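Local coordinates for 457aa long hypothetical protein (Pyrococcus horikoshii, PDB 2CSU) that is of unknown function but combines a Rossmann-type CoA-binding domain with two further domains of the kind found in the CoA ligase superfamily, at residues I65-V71 with V89-I95; V72-V77 with I94-F99; E330-L335 with R358-L362; A351-Y357 with H389-R395. All blocks are in the same frame, centred on the assembly; numbering follows the deposited sequence.

Four contacts lie in two groups, one in each of two family regions. From the N terminus, contact 1 closes the loop from 65-71 to 89-95, setting strand 67-70 beside strand 91-94. Contact 2 crosses it: 72-77 starts within that loop and meets 94-99, which runs on past its end; the contacts overlap at Ile94 and Ile95, and helix 74-87 is tied to both strand and loop. Much later, contact 3 joins helix 325-334 to helix 353-365, and contact 4 joins helix 353-365 to helix 388-400; these also cross, linking three helices in sequence. Contacts 1 and 3 have centres about 58 Å apart, on opposite sides of the chain's centre.

Contact 1: I65-V71 with V89-I95; sequences IDLAIIV and VKGVVII
Asp66 O receives Gly91 N at 3.0 Å and, more weakly, the neighbouring amide of Lys90, and from there backbone bonds alternate between the two strands. Ala68 N gives to Gly91 O, Val93 N to Ala68 O, and Ile95 N to Ile70 O; the shortest of the series joins Ile70 N to Val93 O at 2.7 Å. CA-H...O contacts add to them, as between Ile69 CA and Val93 O at 3.3 Å. The strand axes are 4.7 Å apart and 17° from parallel. These are the two parallel strands of a beta-alpha-beta unit in a Rossmann-type sheet: helix 74-87 carries the chain from strand 67-70 to strand 91-94, and strand 10-14 flanks strand 67-70 on its other edge.

Apolar contacts divide between the two faces. On the face of Leu67, Ile69 and Val93, Ile69 CG1 stands anti to its carbonyl carbon (chi1 -47°), and the further turn at chi2, -51°, sets CD1 alongside Val93 CB at 3.7 Å; helix 23-31 packs here through Val27. The other face, which meets Cys84 and Thr80 of helix 74-87, carries Ala68, Ile70, Val92 and Ile94, and there Ile70 CD1 reaches obliquely across to Val92 CG1 at 3.6 Å. Before the strands, Ile65 CG2 and Val89 CG2 lie side by side at 3.7 Å.

The polar side chains of the contact, Asp66 and Lys90, lie just before the strands. Lys90 CD runs against Asp66 CB at 3.7 Å, but their charged ends do not meet: the Asp66 carboxylate accepts from the backbone N of Lys9 and Gly10 instead.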
# COMPACT_ATOMS: atom_id res chain seq x y z
N ILE A 65 20.21 2.41 -38.04
CA ILE A 65 19.14 2.54 -37.06
C ILE A 65 18.22 1.31 -37.10
O ILE A 65 17.72 0.91 -38.14
CB ILE A 65 18.34 3.80 -37.40
CG1 ILE A 65 19.25 5.03 -37.40
CG2 ILE A 65 17.23 4.03 -36.36
CD1 ILE A 65 19.87 5.32 -36.03
N ASP A 66 18.03 0.69 -35.92
CA ASP A 66 17.10 -0.44 -35.85
C ASP A 66 15.88 -0.13 -34.98
O ASP A 66 14.94 -0.91 -34.88
CB ASP A 66 17.83 -1.70 -35.35
CG ASP A 66 18.45 -1.46 -33.98
OD1 ASP A 66 18.74 -0.30 -33.68
OD2 ASP A 66 18.69 -2.43 -33.27
N LEU A 67 15.92 1.05 -34.33
CA LEU A 67 14.76 1.47 -33.54
C LEU A 67 14.56 2.98 -33.62
O LEU A 67 15.49 3.77 -33.48
CB LEU A 67 14.99 1.07 -32.08
CG LEU A 67 13.93 1.66 -31.14
CD1 LEU A 67 12.54 1.11 -31.44
CD2 LEU A 67 14.20 1.34 -29.67
N ALA A 68 13.30 3.36 -33.82
CA ALA A 68 12.96 4.77 -33.88
C ALA A 68 11.74 5.05 -33.03
O ALA A 68 10.83 4.23 -32.95
CB ALA A 68 12.68 5.20 -35.32
N ILE A 69 11.73 6.21 -32.39
CA ILE A 69 10.60 6.61 -31.57
C ILE A 69 9.99 7.80 -32.28
O ILE A 69 10.65 8.82 -32.49
CB ILE A 69 11.03 7.06 -30.17
CG1 ILE A 69 12.02 6.07 -29.54
CG2 ILE A 69 9.78 7.25 -29.31
CD1 ILE A 69 11.59 4.61 -29.58
N ILE A 70 8.73 7.68 -32.67
CA ILE A 70 8.07 8.77 -33.35
C ILE A 70 7.23 9.53 -32.34
O ILE A 70 6.25 9.03 -31.80
CB ILE A 70 7.22 8.25 -34.52
CG1 ILE A 70 8.15 7.55 -35.52
CG2 ILE A 70 6.47 9.39 -35.16
CD1 ILE A 70 7.48 7.07 -36.82
N VAL A 71 7.67 10.76 -32.08
CA VAL A 71 7.01 11.64 -31.13
C VAL A 71 6.80 13.02 -31.72
O VAL A 71 7.05 14.05 -31.11
CB VAL A 71 7.86 11.70 -29.86
CG1 VAL A 71 9.18 12.41 -30.15
CG2 VAL A 71 7.10 12.45 -28.77
N VAL A 89 14.74 0.83 -40.70
CA VAL A 89 14.45 0.66 -39.28
C VAL A 89 13.63 -0.62 -39.03
O VAL A 89 12.72 -0.96 -39.77
CB VAL A 89 13.67 1.88 -38.80
CG1 VAL A 89 13.17 1.66 -37.38
CG2 VAL A 89 14.57 3.11 -38.83
N LYS A 90 14.01 -1.34 -37.97
CA LYS A 90 13.34 -2.61 -37.69
C LYS A 90 12.04 -2.40 -36.90
O LYS A 90 10.99 -2.93 -37.23
CB LYS A 90 14.30 -3.52 -36.93
CG LYS A 90 15.38 -4.10 -37.84
CD LYS A 90 16.52 -4.77 -37.05
CE LYS A 90 17.62 -5.32 -37.96
NZ LYS A 90 18.82 -4.49 -37.84
N GLY A 91 12.16 -1.64 -35.79
CA GLY A 91 10.99 -1.42 -34.94
C GLY A 91 10.72 0.06 -34.71
O GLY A 91 11.61 0.90 -34.67
N VAL A 92 9.41 0.39 -34.60
CA VAL A 92 9.02 1.77 -34.36
C VAL A 92 8.03 1.89 -33.20
O VAL A 92 7.02 1.19 -33.13
CB VAL A 92 8.40 2.33 -35.64
CG1 VAL A 92 7.96 3.78 -35.42
CG2 VAL A 92 9.42 2.28 -36.77
N VAL A 93 8.32 2.81 -32.28
CA VAL A 93 7.43 3.10 -31.19
C VAL A 93 6.83 4.45 -31.56
O VAL A 93 7.56 5.45 -31.71
CB VAL A 93 8.15 3.27 -29.84
CG1 VAL A 93 7.14 3.77 -28.81
CG2 VAL A 93 8.78 1.94 -29.38
N ILE A 94 5.51 4.48 -31.72
CA ILE A 94 4.79 5.70 -32.06
C ILE A 94 4.11 6.20 -30.80
O ILE A 94 3.11 5.63 -30.35
CB ILE A 94 3.70 5.45 -33.15
CG1 ILE A 94 4.37 4.97 -34.45
CG2 ILE A 94 2.92 6.75 -33.43
CD1 ILE A 94 3.38 4.62 -35.54
N ILE A 95 4.67 7.25 -30.22
CA ILE A 95 4.13 7.82 -29.00
C ILE A 95 2.90 8.65 -29.31
O ILE A 95 1.92 8.64 -28.58
CB ILE A 95 5.19 8.73 -28.30
CG1 ILE A 95 6.29 7.86 -27.70
CG2 ILE A 95 4.53 9.60 -27.26
CD1 ILE A 95 5.80 6.92 -26.61

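Contact 2: V72-V77 with I94-F99; sequences VPKRFV and IITAGF
The Phe99 ring meets Val77 at its edge, where Val77 CB lies near the ring plane, 3.9 Å from Phe99 CZ. Thr96 O also sits in that plane at the edge. Lys74 CG approaches obliquely, 4.0 Å from Phe99 CZ.

Around the ring, Val77 is the hub. Both of its methyls are used: CG2 passes Thr96 CB at 4.0 Å, and CG1 reaches Ile94 CG2 at 4.1 Å. Val77 CG1 is anti to the backbone N (chi1 177°), which directs CG1 toward Ile94 and leaves CG2 beside Thr96.

The polar link is a hydrogen bond from Thr96 OG1 to Val72 O. Its modelled length of 2.5 Å is very short, so the exact value is doubtful. With OG1 anti to its own carbonyl carbon (chi1 -50°), Thr96 places the hydroxyl at Val72 O and turns its methyl, CG2, toward Lys74, 3.7 Å from Lys74 N. Lys74 then bends at chi2 and chi3, bringing CE to 3.4 Å from Gly98 O; its NZ continues to a salt bridge with Glu109. Gly98 takes a positive phi, 107°, and fits tightly beside Lys74 CG, having no side chain on the side that faces it.

In the Rossmann-type fold, this is the place where the loop leaving strand 91-94 lies against the first turn of the preceding helix, 74-87. Helix 104-120, through Glu109, Glu110 and Leu113, packs on Phe99, and Leu113 also touches Ile94, while Ile70 of strand 67-70 touches Val77.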
# COMPACT_ATOMS: atom_id res chain seq x y z
N VAL A 72 6.38 13.01 -33.00
CA VAL A 72 6.00 14.25 -33.65
C VAL A 72 4.48 14.37 -33.75
O VAL A 72 3.74 13.44 -33.46
CB VAL A 72 6.62 14.26 -35.05
CG1 VAL A 72 8.15 14.31 -34.94
CG2 VAL A 72 6.21 13.01 -35.80
N PRO A 73 4.02 15.58 -34.12
CA PRO A 73 2.60 15.82 -34.34
C PRO A 73 1.98 14.86 -35.36
O PRO A 73 2.63 14.35 -36.27
CB PRO A 73 2.45 17.27 -34.79
CG PRO A 73 3.71 18.01 -34.34
CD PRO A 73 4.77 16.81 -34.27
N LYS A 74 0.68 14.58 -35.15
CA LYS A 74 -0.02 13.56 -35.93
C LYS A 74 0.23 13.67 -37.44
O LYS A 74 0.53 12.69 -38.11
CB LYS A 74 -1.52 13.70 -35.62
CG LYS A 74 -2.36 12.61 -36.27
CD LYS A 74 -3.33 13.17 -37.31
CE LYS A 74 -4.73 12.54 -37.22
NZ LYS A 74 -5.44 12.70 -38.49
N ARG A 75 0.09 14.90 -37.98
CA ARG A 75 0.10 14.99 -39.44
C ARG A 75 1.45 14.58 -40.05
O ARG A 75 1.57 14.33 -41.24
CB ARG A 75 -0.24 16.43 -39.83
CG ARG A 75 0.85 17.41 -39.41
CD ARG A 75 0.47 18.86 -39.73
NE ARG A 75 1.55 19.78 -39.35
CZ ARG A 75 1.57 20.21 -38.08
NH1 ARG A 75 0.65 19.80 -37.22
NH2 ARG A 75 2.53 21.06 -37.68
N PHE A 76 2.50 14.42 -39.24
CA PHE A 76 3.79 13.99 -39.78
C PHE A 76 4.12 12.52 -39.59
O PHE A 76 5.07 12.02 -40.19
CB PHE A 76 4.93 14.82 -39.17
CG PHE A 76 4.82 16.29 -39.40
CD1 PHE A 76 4.73 16.81 -40.69
CD2 PHE A 76 4.79 17.18 -38.33
CE1 PHE A 76 4.62 18.18 -40.91
CE2 PHE A 76 4.68 18.55 -38.54
CZ PHE A 76 4.59 19.05 -39.84
N VAL A 77 3.35 11.82 -38.77
CA VAL A 77 3.64 10.41 -38.48
C VAL A 77 3.75 9.48 -39.69
O VAL A 77 4.62 8.60 -39.73
CB VAL A 77 2.62 9.85 -37.47
CG1 VAL A 77 2.88 8.35 -37.21
CG2 VAL A 77 2.72 10.62 -36.17
N ILE A 94 5.51 4.48 -31.72
CA ILE A 94 4.79 5.70 -32.06
C ILE A 94 4.11 6.20 -30.80
O ILE A 94 3.11 5.63 -30.35
CB ILE A 94 3.70 5.45 -33.15
CG1 ILE A 94 4.37 4.97 -34.45
CG2 ILE A 94 2.92 6.75 -33.43
CD1 ILE A 94 3.38 4.62 -35.54
N ILE A 95 4.67 7.25 -30.22
CA ILE A 95 4.13 7.82 -29.00
C ILE A 95 2.90 8.65 -29.31
O ILE A 95 1.92 8.64 -28.58
CB ILE A 95 5.19 8.73 -28.30
CG1 ILE A 95 6.29 7.86 -27.70
CG2 ILE A 95 4.53 9.60 -27.26
CD1 ILE A 95 5.80 6.92 -26.61
N THR A 96 2.96 9.35 -30.43
CA THR A 96 1.87 10.21 -30.87
C THR A 96 0.47 9.60 -30.89
O THR A 96 0.26 8.46 -31.33
CB THR A 96 2.19 10.77 -32.25
OG1 THR A 96 3.51 11.31 -32.21
CG2 THR A 96 1.18 11.87 -32.64
N ALA A 97 -0.49 10.39 -30.43
CA ALA A 97 -1.90 10.04 -30.41
C ALA A 97 -2.65 10.71 -31.57
O ALA A 97 -2.09 11.40 -32.40
CB ALA A 97 -2.49 10.50 -29.08
N GLY A 98 -3.97 10.43 -31.62
CA GLY A 98 -4.79 11.03 -32.67
C GLY A 98 -5.19 9.99 -33.72
O GLY A 98 -5.57 10.31 -34.84
N PHE A 99 -5.04 8.71 -33.35
CA PHE A 99 -5.36 7.64 -34.29
C PHE A 99 -6.63 6.86 -33.90
O PHE A 99 -7.71 7.41 -33.72
CB PHE A 99 -4.14 6.72 -34.40
CG PHE A 99 -3.00 7.47 -35.05
CD1 PHE A 99 -2.97 7.62 -36.43
CD2 PHE A 99 -2.00 8.02 -34.26
CE1 PHE A 99 -1.93 8.33 -37.02
CE2 PHE A 99 -0.97 8.74 -34.86
CZ PHE A 99 -0.93 8.90 -36.24

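Contact 3: E330-L335 with R358-L362; sequences ELRSFL and RTAKL
Leu331 and Thr359 bring their CA atoms to 6.8 Å where helical segments 330-334 and 358-362 run almost antiparallel (175°), their axes 10.7 Å apart at closest approach. In the alpha/beta fold of this ligase-CoA family domain, the two helices lie side by side near the sheet, and Val345 of strand 344-346 touches both Leu331 and Thr359.

Phe334 carries the contact. Its CG stands between the backbone N and the carbonyl carbon (chi1 72°), turning the ring toward helix 353-365, where it is held from several directions. Leu331 O sits off centre over one face. Over the opposite face lies Arg358: CD is above the ring centre, 4.1 Å from the centroid, a CH-pi contact, and the guanidinium continues past the rim as an off-centre cation-pi stack with its plane tilted 17° from the ring. Leu362 CD1 lies at the ring edge, in its plane, 3.7 Å from Phe334 CE2, and Thr359 OG1 is also near the ring plane, at 3.5 Å from CZ; that hydroxyl is hydrogen-bonded to Asp355 O.

Leu362 is shared. Its CD1 packs on Leu331 CD2, the two side chains running in opposite directions, while CD2 lies against the carboxylate end of Glu330, 3.4 Å from CD. One water joins the helices at the surface: it accepts from Arg358 NH2 at 2.7 Å and donates to Ser333 OG at 3.3 Å.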
# COMPACT_ATOMS: atom_id res chain seq x y z
N GLU A 330 13.18 -28.74 19.30
CA GLU A 330 14.32 -27.83 19.30
C GLU A 330 13.84 -26.38 19.40
O GLU A 330 14.49 -25.55 20.03
CB GLU A 330 15.11 -28.07 18.01
CG GLU A 330 16.55 -27.63 17.72
CD GLU A 330 17.41 -28.16 16.60
OE1 GLU A 330 17.48 -29.30 16.13
OE2 GLU A 330 18.10 -27.23 16.21
N LEU A 331 12.70 -26.08 18.77
CA LEU A 331 12.15 -24.73 18.82
C LEU A 331 11.88 -24.37 20.28
O LEU A 331 12.22 -23.28 20.76
CB LEU A 331 10.86 -24.65 18.01
CG LEU A 331 10.98 -24.64 16.48
CD1 LEU A 331 9.59 -24.70 15.84
CD2 LEU A 331 11.71 -23.37 16.03
N ARG A 332 11.26 -25.32 20.97
CA ARG A 332 10.90 -25.18 22.37
C ARG A 332 12.12 -25.01 23.29
O ARG A 332 12.00 -24.51 24.40
CB ARG A 332 10.11 -26.42 22.78
CG ARG A 332 9.51 -26.42 24.17
CD ARG A 332 8.19 -27.19 24.10
NE ARG A 332 8.34 -28.41 23.31
CZ ARG A 332 7.33 -29.08 22.75
NH1 ARG A 332 6.08 -28.65 22.90
NH2 ARG A 332 7.57 -30.18 22.06
N SER A 333 13.29 -25.42 22.83
CA SER A 333 14.49 -25.32 23.65
C SER A 333 15.10 -23.93 23.72
O SER A 333 15.57 -23.51 24.78
CB SER A 333 15.54 -26.31 23.17
OG SER A 333 16.18 -25.85 22.00
N PHE A 334 15.10 -23.19 22.62
CA PHE A 334 15.71 -21.87 22.63
C PHE A 334 14.75 -20.69 22.59
O PHE A 334 15.16 -19.54 22.78
CB PHE A 334 16.72 -21.75 21.49
CG PHE A 334 16.09 -21.67 20.13
CD1 PHE A 334 15.73 -20.44 19.59
CD2 PHE A 334 15.88 -22.82 19.38
CE1 PHE A 334 15.15 -20.35 18.32
CE2 PHE A 334 15.29 -22.76 18.11
CZ PHE A 334 14.93 -21.52 17.57
N LEU A 335 13.47 -20.96 22.34
CA LEU A 335 12.48 -19.88 22.30
C LEU A 335 11.84 -19.67 23.66
O LEU A 335 11.87 -20.54 24.51
CB LEU A 335 11.38 -20.20 21.28
CG LEU A 335 11.81 -20.21 19.82
CD1 LEU A 335 10.61 -20.59 18.93
CD2 LEU A 335 12.35 -18.85 19.46
N ARG A 358 17.88 -19.44 13.43
CA ARG A 358 17.63 -20.81 13.85
C ARG A 358 16.26 -21.34 13.44
O ARG A 358 16.15 -22.44 12.89
CB ARG A 358 17.79 -20.93 15.37
CG ARG A 358 19.23 -20.88 15.84
CD ARG A 358 19.32 -20.99 17.36
NE ARG A 358 19.39 -22.38 17.82
CZ ARG A 358 19.56 -22.73 19.09
NH1 ARG A 358 19.66 -21.78 20.02
NH2 ARG A 358 19.65 -24.01 19.44
N THR A 359 15.21 -20.57 13.72
CA THR A 359 13.86 -20.99 13.38
C THR A 359 13.66 -21.22 11.87
O THR A 359 13.03 -22.19 11.46
CB THR A 359 12.82 -19.97 13.87
OG1 THR A 359 12.93 -19.83 15.30
CG2 THR A 359 11.42 -20.43 13.53
N ALA A 360 14.20 -20.32 11.05
CA ALA A 360 14.07 -20.43 9.60
C ALA A 360 14.76 -21.69 9.10
O ALA A 360 14.21 -22.42 8.26
CB ALA A 360 14.66 -19.19 8.92
N LYS A 361 15.96 -21.94 9.62
CA LYS A 361 16.75 -23.12 9.27
C LYS A 361 15.94 -24.37 9.62
O LYS A 361 15.74 -25.26 8.78
CB LYS A 361 18.07 -23.10 10.05
CG LYS A 361 19.00 -24.28 9.80
CD LYS A 361 20.42 -24.00 10.34
CE LYS A 361 21.12 -25.28 10.79
NZ LYS A 361 22.49 -25.03 11.34
N LEU A 362 15.46 -24.41 10.85
CA LEU A 362 14.67 -25.53 11.33
C LEU A 362 13.41 -25.75 10.51
O LEU A 362 13.07 -26.89 10.19
CB LEU A 362 14.28 -25.31 12.80
CG LEU A 362 15.32 -25.65 13.86
CD1 LEU A 362 14.96 -25.01 15.19
CD2 LEU A 362 15.41 -27.16 13.98
O HOH W 1 19.25 -24.78 21.96

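Contact 4: A351-Y357 with H389-R395; sequences ARGEDYY and HAEGIIR
Arg395 lays its guanidinium flat on one face of the Tyr357 ring: the planes differ by 5°, and CZ is 3.8 Å from the ring centroid, close to the normal, a well-centred cation-pi stack. Tyr357 OH is hydrogen-bonded to Glu399. The chain of Arg395 is extended from CG to NE, with CG anti to the backbone N (chi1 -175°), which carries the group across from helix 388-400. Glu354 OE1 comes to the guanidinium edge, but its bond to Arg395 NH1 is weak, 3.4 Å; a water that accepts from NH1 and donates to Glu354 OE2 supplements this salt bridge.

Gly392, with no side chain where Gly353 O and Tyr357 N lie, lets the helices come close, their axes 7.1 Å apart and crossing at -29°. Its CA lies 3.8 Å from Gly353 O, and Gly392 O receives a CA-H...O contact from Tyr357 CA at 3.1 Å.

Facing the sheet of this alpha/beta domain, Tyr356 packs on helix 388-400. His389 CB sits over the ring centre, 3.8 Å from the centroid, and the His389 ring turns its edge toward that face in an offset edge-to-face pair. Ile393 CD1 meets the Tyr356 edge, 3.4 Å from CD2, and Tyr356 OH is hydrogen-bonded to Ile375 O.

Both ends thus use a tyrosine ring, one against His389 and Ile393, the other against exposed Arg395, whose charge is probably met by ring, salt bridge and water together.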
# COMPACT_ATOMS: atom_id res chain seq x y z
N ALA A 351 12.30 -11.81 19.88
CA ALA A 351 13.08 -12.52 18.87
C ALA A 351 14.22 -11.70 18.27
O ALA A 351 14.01 -10.62 17.70
CB ALA A 351 12.17 -13.02 17.77
N ARG A 352 15.43 -12.24 18.39
CA ARG A 352 16.61 -11.60 17.85
C ARG A 352 17.04 -12.26 16.54
O ARG A 352 16.52 -13.30 16.14
CB ARG A 352 17.73 -11.71 18.89
CG ARG A 352 17.52 -10.78 20.09
CD ARG A 352 18.77 -10.71 20.97
NE ARG A 352 18.55 -9.77 22.08
CZ ARG A 352 18.80 -8.47 21.82
NH1 ARG A 352 19.21 -8.10 20.62
NH2 ARG A 352 18.56 -7.55 22.76
N GLY A 353 17.99 -11.61 15.85
CA GLY A 353 18.48 -12.19 14.61
C GLY A 353 18.77 -13.69 14.76
O GLY A 353 18.39 -14.51 13.93
N GLU A 354 19.49 -14.03 15.84
CA GLU A 354 19.83 -15.44 16.06
C GLU A 354 18.58 -16.33 16.08
O GLU A 354 18.58 -17.46 15.61
CB GLU A 354 20.58 -15.56 17.39
CG GLU A 354 21.95 -14.87 17.37
CD GLU A 354 22.71 -15.25 16.12
OE1 GLU A 354 22.77 -16.43 15.80
OE2 GLU A 354 23.28 -14.36 15.50
N ASP A 355 17.51 -15.79 16.69
CA ASP A 355 16.27 -16.56 16.77
C ASP A 355 15.66 -16.78 15.38
O ASP A 355 15.15 -17.85 15.06
CB ASP A 355 15.28 -15.79 17.65
CG ASP A 355 15.76 -15.79 19.09
OD1 ASP A 355 15.69 -14.74 19.72
OD2 ASP A 355 16.18 -16.84 19.57
N TYR A 356 15.69 -15.71 14.56
CA TYR A 356 15.17 -15.83 13.20
C TYR A 356 15.99 -16.83 12.38
O TYR A 356 15.46 -17.64 11.63
CB TYR A 356 15.22 -14.45 12.55
CG TYR A 356 13.91 -13.76 12.71
CD1 TYR A 356 13.61 -13.10 13.90
CD2 TYR A 356 12.99 -13.73 11.66
CE1 TYR A 356 12.41 -12.42 14.04
CE2 TYR A 356 11.78 -13.06 11.81
CZ TYR A 356 11.49 -12.41 12.99
OH TYR A 356 10.30 -11.72 13.14
N TYR A 357 17.33 -16.73 12.51
CA TYR A 357 18.20 -17.66 11.79
C TYR A 357 17.85 -19.11 12.14
O TYR A 357 17.58 -19.94 11.28
CB TYR A 357 19.65 -17.36 12.19
CG TYR A 357 20.51 -18.56 11.98
CD1 TYR A 357 20.79 -19.01 10.69
CD2 TYR A 357 21.09 -19.21 13.07
CE1 TYR A 357 21.64 -20.09 10.50
CE2 TYR A 357 21.93 -20.30 12.88
CZ TYR A 357 22.20 -20.74 11.59
OH TYR A 357 22.99 -21.85 11.39
N HIS A 389 17.08 -9.35 12.07
CA HIS A 389 16.11 -10.41 11.81
C HIS A 389 16.18 -10.80 10.35
O HIS A 389 16.20 -11.98 10.02
CB HIS A 389 14.73 -9.92 12.23
CG HIS A 389 14.75 -9.17 13.53
ND1 HIS A 389 15.09 -7.84 13.61
CD2 HIS A 389 14.59 -9.59 14.81
CE1 HIS A 389 15.13 -7.47 14.88
NE2 HIS A 389 14.83 -8.52 15.63
N ALA A 390 16.23 -9.82 9.46
CA ALA A 390 16.36 -10.12 8.04
C ALA A 390 17.67 -10.88 7.81
O ALA A 390 17.68 -11.93 7.18
CB ALA A 390 16.36 -8.85 7.24
N GLU A 391 18.77 -10.36 8.34
CA GLU A 391 20.06 -11.03 8.19
C GLU A 391 19.89 -12.47 8.61
O GLU A 391 20.31 -13.38 7.91
CB GLU A 391 21.12 -10.35 9.06
CG GLU A 391 21.49 -8.95 8.57
CD GLU A 391 22.17 -8.12 9.64
OE1 GLU A 391 22.29 -6.89 9.44
OE2 GLU A 391 22.57 -8.69 10.67
N GLY A 392 19.24 -12.67 9.75
CA GLY A 392 19.00 -14.03 10.23
C GLY A 392 18.24 -14.88 9.23
O GLY A 392 18.48 -16.08 9.13
N ILE A 393 17.32 -14.28 8.48
CA ILE A 393 16.54 -15.02 7.48
C ILE A 393 17.46 -15.43 6.35
O ILE A 393 17.52 -16.59 5.92
CB ILE A 393 15.42 -14.14 6.84
CG1 ILE A 393 14.39 -13.71 7.88
CG2 ILE A 393 14.77 -14.91 5.68
CD1 ILE A 393 13.67 -14.82 8.50
N ILE A 394 18.16 -14.42 5.85
CA ILE A 394 19.09 -14.54 4.75
C ILE A 394 20.16 -15.59 5.04
O ILE A 394 20.39 -16.50 4.24
CB ILE A 394 19.75 -13.17 4.48
CG1 ILE A 394 18.67 -12.21 3.94
CG2 ILE A 394 20.93 -13.32 3.54
CD1 ILE A 394 19.17 -10.82 3.62
N ARG A 395 20.79 -15.48 6.20
CA ARG A 395 21.83 -16.41 6.59
C ARG A 395 21.31 -17.86 6.58
O ARG A 395 22.02 -18.78 6.15
CB ARG A 395 22.35 -16.03 7.98
CG ARG A 395 23.53 -16.84 8.47
CD ARG A 395 23.77 -16.54 9.93
NE ARG A 395 24.54 -17.59 10.57
CZ ARG A 395 24.60 -17.76 11.88
NH1 ARG A 395 23.94 -16.94 12.69
NH2 ARG A 395 25.32 -18.76 12.39
O HOH W 2 22.24 -14.40 12.41